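Local coordinates for putative enoyl-CoA hydratase (Thermus thermophilus, PDB 1UIY), which probably catalyses the reversible hydration of (2E)-enoyl-CoA to (3S)-3-hydroxyacyl-CoA in fatty acid beta-oxidation, working as a homohexamer built as a dimer of trimers, at residues A[1-5]-A[12-16]; A[118-124]-A[175-181]. The contacts are given in a common frame with arbitrary orientation. Residue numbers count along the deposited sequence, not the author numbering.

Contact 1 of 2, residues A[1-5]-A[12-16]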
loop_
_atom_site.group_PDB
_atom_site.type_symbol
_atom_site.label_atom_id
_atom_site.label_comp_id
_atom_site.label_asym_id
_atom_site.label_seq_id
_atom_site.Cartn_x
_atom_site.Cartn_y
_atom_site.Cartn_z
HETATM N N MSE A 1 -11.899 13.007 34.051
HETATM C CA MSE A 1 -12.626 12.103 34.981
HETATM C C MSE A 1 -12.069 10.683 34.966
HETATM O O MSE A 1 -12.736 9.736 34.549
HETATM C CB MSE A 1 -14.128 12.097 34.661
HETATM C CG MSE A 1 -14.497 12.385 33.206
HETATM SE SE MSE A 1 -14.272 14.255 32.664
HETATM C CE MSE A 1 -15.317 15.110 34.054
ATOM N N VAL A 2 -10.830 10.555 35.429
ATOM C CA VAL A 2 -10.150 9.270 35.510
ATOM C C VAL A 2 -9.222 9.268 36.718
ATOM O O VAL A 2 -8.673 10.302 37.093
ATOM C CB VAL A 2 -9.311 8.977 34.245
ATOM C CG1 VAL A 2 -10.224 8.699 33.065
ATOM C CG2 VAL A 2 -8.399 10.151 33.946
ATOM N N GLN A 3 -9.056 8.100 37.328
ATOM C CA GLN A 3 -8.198 7.957 38.498
ATOM C C GLN A 3 -6.966 7.157 38.081
ATOM O O GLN A 3 -7.077 6.157 37.369
ATOM C CB GLN A 3 -8.965 7.233 39.613
ATOM C CG GLN A 3 -10.373 7.786 39.832
ATOM C CD GLN A 3 -11.206 6.967 40.800
ATOM O OE1 GLN A 3 -11.364 5.760 40.638
ATOM N NE2 GLN A 3 -11.757 7.628 41.807
ATOM N N VAL A 4 -5.794 7.592 38.530
ATOM C CA VAL A 4 -4.554 6.922 38.162
ATOM C C VAL A 4 -3.715 6.436 39.332
ATOM O O VAL A 4 -3.263 7.233 40.149
ATOM C CB VAL A 4 -3.669 7.851 37.304
ATOM C CG1 VAL A 4 -2.390 7.134 36.908
ATOM C CG2 VAL A 4 -4.437 8.310 36.075
ATOM N N GLU A 5 -3.499 5.126 39.400
ATOM C CA GLU A 5 -2.681 4.547 40.457
ATOM C C GLU A 5 -1.308 4.249 39.871
ATOM O O GLU A 5 -1.094 3.189 39.278
ATOM C CB GLU A 5 -3.303 3.253 40.979
ATOM C CG GLU A 5 -4.729 3.406 41.448
ATOM C CD GLU A 5 -5.212 2.207 42.234
ATOM O OE1 GLU A 5 -4.969 1.063 41.788
ATOM O OE2 GLU A 5 -5.843 2.405 43.297
ATOM N N VAL A 12 -5.418 2.940 35.141
ATOM C CA VAL A 12 -6.282 4.087 34.926
ATOM C C VAL A 12 -7.737 3.654 34.959
ATOM O O VAL A 12 -8.136 2.717 34.264
ATOM C CB VAL A 12 -5.990 4.773 33.584
ATOM C CG1 VAL A 12 -7.062 5.797 33.286
ATOM C CG2 VAL A 12 -4.643 5.459 33.642
ATOM N N PHE A 13 -8.523 4.341 35.783
ATOM C CA PHE A 13 -9.939 4.033 35.924
ATOM C C PHE A 13 -10.810 5.111 35.302
ATOM O O PHE A 13 -10.614 6.303 35.547
ATOM C CB PHE A 13 -10.317 3.900 37.400
ATOM C CG PHE A 13 -9.418 2.996 38.186
ATOM C CD1 PHE A 13 -8.120 3.389 38.509
ATOM C CD2 PHE A 13 -9.878 1.762 38.645
ATOM C CE1 PHE A 13 -7.296 2.566 39.284
ATOM C CE2 PHE A 13 -9.065 0.932 39.418
ATOM C CZ PHE A 13 -7.775 1.333 39.740
ATOM N N LEU A 14 -11.767 4.684 34.487
ATOM C CA LEU A 14 -12.703 5.610 33.862
ATOM C C LEU A 14 -13.677 5.949 34.986
ATOM O O LEU A 14 -14.478 5.103 35.395
ATOM C CB LEU A 14 -13.430 4.922 32.701
ATOM C CG LEU A 14 -12.716 4.774 31.351
ATOM C CD1 LEU A 14 -11.279 4.324 31.531
ATOM C CD2 LEU A 14 -13.483 3.775 30.510
ATOM N N ASN A 15 -13.609 7.180 35.489
ATOM C CA ASN A 15 -14.457 7.576 36.608
ATOM C C ASN A 15 -15.752 8.308 36.270
ATOM O O ASN A 15 -15.794 9.534 36.203
ATOM C CB ASN A 15 -13.643 8.411 37.587
ATOM C CG ASN A 15 -14.045 8.169 39.014
ATOM O OD1 ASN A 15 -13.449 8.719 39.940
ATOM N ND2 ASN A 15 -15.064 7.333 39.206
ATOM N N ASP A 16 -16.811 7.537 36.067
ATOM C CA ASP A 16 -18.128 8.077 35.753
ATOM C C ASP A 16 -19.110 6.916 35.903
ATOM O O ASP A 16 -20.044 6.773 35.119
ATOM C CB ASP A 16 -18.154 8.593 34.315
ATOM C CG ASP A 16 -19.247 9.617 34.080
ATOM O OD1 ASP A 16 -20.247 9.592 34.829
ATOM O OD2 ASP A 16 -19.115 10.438 33.143
#
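An antiparallel beta hairpin opens the crotonase fold here: residues 2-5 run at 162° to residues 12-14 of strand 9-14. Q3 and F13 form the hydrogen-bonded pair: Q3 N donates to F13 O (3.0 Å, 153°) and F13 N to Q3 O (2.8 Å, 166°). V2-L14 and V4-V12 are the flanking non-hydrogen-bonded pairs. Near the open end N15 N gives a third bond to M1 O (2.9 Å, 144°). F13 O also receives a CA-H...O contact from V2 CA (3.0 Å), and Q3 O one from V12 CA (3.3 Å). The backbone of V12 and L14 pairs on its other side with strand 46-51 and, from L14, also with R52, so strand 9-14 is interior to the sheet and 2-5 is its edge.

V2, V4, V12 and L14 share one face, where V4 and V12 reach L38 of helix 25-40. On the opposite face, Q3 OE1 is satisfied by R52 NE, and R52 also makes a cation-pi contact with F13. Q3 NE2 lies 2.7 Å from N15 OD1, but the angle is too poor for a hydrogen bond. At the ring edge of F13, E5 CG sits 3.5 Å from CE1.

Contact 2 of 2, residues A[118-124]-A[175-181]; sequences LVVMDEE and VNRIAPP
Strands 118-122 and 177-179 form a parallel pair at one end of the crotonase sheet, axes 4.7 Å apart and crossing at -33°. Both are extended (V120 -118/119, I178 -120/118). The register is V120-R177, M121-I178 and D122-A179, with CA-CA spacings of 4.8, 5.0 and 5.3 Å. The ladder alternates: R177 N to V119 O (3.3 Å), M121 N to R177 O (3.0 Å), A179 N to M121 O (3.0 Å), E123 N to A179 O (2.9 Å). At its start N176 leaves the extended form (-84/-45): N176 N also reaches V119 O (2.9 Å), and N176 OD1, chi1 m, accepts from V119 N (3.1 Å).

V175 CG1 sits against the V119/M121 side, 3.3 Å from V119 CG1 and 4.0 Å from M121 CB; M121, t at chi1 and chi2, carries its selenium away from 175-181. On the other face V120 (chi1 t) packs over A179, V120 CG1 4.1 Å from A179 CB, the small alanine accepting the bulkier valine. Just past strand 118-122, E123 CA meets the I178 CG2 methyl at 3.7 Å. P181 lies against the D122-E124 turn, P181 CA 3.6 Å from D122 OD1 and P181 CB 3.4 Å from E124 OE1. The geometry fits an Asx turn, D122 OD2 accepting from the less surely placed E124 N; D122 OD1 bonds G182 N.

N176 ND2 hydrogen-bonds K152 O, and R177 NH2 salt-bridges D156, both of a second subunit. Strand 97-101 flanks 118-122 on its other edge; helix 184-197 packs on V120, R177 and A179, while helix 166-172 packs on M121, V175 and I178.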
loop_
_atom_site.group_PDB
_atom_site.type_symbol
_atom_site.label_atom_id
_atom_site.label_comp_id
_atom_site.label_asym_id
_atom_site.label_seq_id
_atom_site.Cartn_x
_atom_site.Cartn_y
_atom_site.Cartn_z
ATOM N N LEU A 118 -3.420 -5.637 24.675
ATOM C CA LEU A 118 -3.997 -6.907 25.075
ATOM C C LEU A 118 -5.289 -6.631 25.832
ATOM O O LEU A 118 -5.488 -5.536 26.366
ATOM C CB LEU A 118 -3.010 -7.653 25.972
ATOM C CG LEU A 118 -1.639 -7.910 25.345
ATOM C CD1 LEU A 118 -0.625 -8.182 26.420
ATOM C CD2 LEU A 118 -1.724 -9.061 24.377
ATOM N N VAL A 119 -6.164 -7.628 25.889
ATOM C CA VAL A 119 -7.444 -7.466 26.567
ATOM C C VAL A 119 -7.787 -8.640 27.458
ATOM O O VAL A 119 -7.701 -9.794 27.040
ATOM C CB VAL A 119 -8.610 -7.316 25.552
ATOM C CG1 VAL A 119 -9.913 -7.120 26.296
ATOM C CG2 VAL A 119 -8.351 -6.155 24.600
ATOM N N VAL A 120 -8.171 -8.339 28.691
ATOM C CA VAL A 120 -8.589 -9.370 29.626
ATOM C C VAL A 120 -10.033 -9.011 29.936
ATOM O O VAL A 120 -10.319 -7.928 30.445
ATOM C CB VAL A 120 -7.767 -9.359 30.916
ATOM C CG1 VAL A 120 -8.203 -10.507 31.803
ATOM C CG2 VAL A 120 -6.289 -9.483 30.590
HETATM N N MSE A 121 -10.940 -9.921 29.608
HETATM C CA MSE A 121 -12.362 -9.681 29.807
HETATM C C MSE A 121 -12.994 -10.519 30.922
HETATM O O MSE A 121 -12.649 -11.693 31.123
HETATM C CB MSE A 121 -13.091 -9.924 28.480
HETATM C CG MSE A 121 -14.580 -9.703 28.521
HETATM SE SE MSE A 121 -15.413 -9.945 26.788
HETATM C CE MSE A 121 -16.145 -8.181 26.585
ATOM N N ASP A 122 -13.914 -9.891 31.649
ATOM C CA ASP A 122 -14.638 -10.537 32.735
ATOM C C ASP A 122 -15.484 -11.653 32.131
ATOM O O ASP A 122 -16.194 -11.445 31.148
ATOM C CB ASP A 122 -15.547 -9.516 33.434
ATOM C CG ASP A 122 -16.221 -10.075 34.685
ATOM O OD1 ASP A 122 -15.525 -10.275 35.709
ATOM O OD2 ASP A 122 -17.451 -10.308 34.640
ATOM N N GLU A 123 -15.404 -12.835 32.725
ATOM C CA GLU A 123 -16.146 -13.993 32.249
ATOM C C GLU A 123 -17.631 -13.719 32.079
ATOM O O GLU A 123 -18.338 -14.498 31.451
ATOM C CB GLU A 123 -15.938 -15.152 33.220
ATOM C CG GLU A 123 -16.819 -16.362 32.990
ATOM C CD GLU A 123 -16.506 -17.481 33.971
ATOM O OE1 GLU A 123 -15.411 -18.074 33.859
ATOM O OE2 GLU A 123 -17.345 -17.758 34.859
ATOM N N GLU A 124 -18.099 -12.606 32.633
ATOM C CA GLU A 124 -19.513 -12.251 32.543
ATOM C C GLU A 124 -19.765 -10.966 31.762
ATOM O O GLU A 124 -20.906 -10.515 31.642
ATOM C CB GLU A 124 -20.109 -12.094 33.946
ATOM C CG GLU A 124 -19.962 -13.316 34.835
ATOM C CD GLU A 124 -20.933 -13.302 36.001
ATOM O OE1 GLU A 124 -20.852 -14.212 36.854
ATOM O OE2 GLU A 124 -21.781 -12.382 36.060
ATOM N N VAL A 175 -10.312 -10.707 22.382
ATOM C CA VAL A 175 -9.675 -10.635 23.696
ATOM C C VAL A 175 -8.650 -11.752 23.859
ATOM O O VAL A 175 -8.806 -12.830 23.283
ATOM C CB VAL A 175 -10.721 -10.730 24.834
ATOM C CG1 VAL A 175 -11.653 -9.541 24.769
ATOM C CG2 VAL A 175 -11.515 -12.027 24.716
ATOM N N ASN A 176 -7.607 -11.502 24.643
ATOM C CA ASN A 176 -6.573 -12.513 24.834
ATOM C C ASN A 176 -6.908 -13.522 25.919
ATOM O O ASN A 176 -6.722 -14.724 25.726
ATOM C CB ASN A 176 -5.225 -11.863 25.163
ATOM C CG ASN A 176 -4.728 -10.953 24.058
ATOM O OD1 ASN A 176 -5.157 -9.803 23.933
ATOM N ND2 ASN A 176 -3.826 -11.471 23.240
ATOM N N ARG A 177 -7.394 -13.034 27.060
ATOM C CA ARG A 177 -7.735 -13.900 28.190
ATOM C C ARG A 177 -9.070 -13.603 28.836
ATOM O O ARG A 177 -9.589 -12.491 28.740
ATOM C CB ARG A 177 -6.658 -13.822 29.274
ATOM C CG ARG A 177 -5.587 -14.881 29.145
ATOM C CD ARG A 177 -4.262 -14.307 28.701
ATOM N NE ARG A 177 -3.681 -15.116 27.638
ATOM C CZ ARG A 177 -2.424 -15.006 27.219
ATOM N NH1 ARG A 177 -1.603 -14.122 27.774
ATOM N NH2 ARG A 177 -1.991 -15.779 26.237
ATOM N N ILE A 178 -9.613 -14.616 29.509
ATOM C CA ILE A 178 -10.886 -14.494 30.212
ATOM C C ILE A 178 -10.672 -14.780 31.693
ATOM O O ILE A 178 -10.263 -15.878 32.065
ATOM C CB ILE A 178 -11.920 -15.494 29.701
ATOM C CG1 ILE A 178 -12.149 -15.302 28.204
ATOM C CG2 ILE A 178 -13.214 -15.305 30.461
ATOM C CD1 ILE A 178 -13.069 -16.331 27.605
ATOM N N ALA A 179 -10.944 -13.789 32.533
ATOM C CA ALA A 179 -10.779 -13.949 33.972
ATOM C C ALA A 179 -12.094 -14.403 34.580
ATOM O O ALA A 179 -13.167 -13.986 34.142
ATOM C CB ALA A 179 -10.340 -12.632 34.608
ATOM N N PRO A 180 -12.032 -15.271 35.599
ATOM C CA PRO A 180 -13.260 -15.748 36.237
ATOM C C PRO A 180 -14.023 -14.546 36.788
ATOM O O PRO A 180 -13.413 -13.569 37.229
ATOM C CB PRO A 180 -12.737 -16.664 37.336
ATOM C CG PRO A 180 -11.414 -16.031 37.691
ATOM C CD PRO A 180 -10.841 -15.726 36.337
ATOM N N PRO A 181 -15.364 -14.603 36.774
ATOM C CA PRO A 181 -16.150 -13.473 37.283
ATOM C C PRO A 181 -15.599 -12.945 38.593
ATOM O O PRO A 181 -15.604 -13.647 39.601
ATOM C CB PRO A 181 -17.555 -14.064 37.429
ATOM C CG PRO A 181 -17.292 -15.522 37.659
ATOM C CD PRO A 181 -16.199 -15.810 36.662
#

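From the N terminus, contact 1 closes first: strand 2-5 turns through a short connection and returns as 9-14, a local hairpin with six residues between the segments. Contact 2 comes later and spans fifty residues, largely helical, that leave the sheet after 118-124 and rejoin it at 175-181. The two are in series, neither nested nor crossed. Both belong to one six-stranded mixed sheet, ordered 2-5, 9-14, 46-51, 97-101, 118-122, 177-179, and lie at its two opposite ends within the chain, one antiparallel and local, the other parallel and long-range. Their centres are 20 Å apart and their nearest atoms about 12 Å, with strands 46-51 and 97-101 intervening.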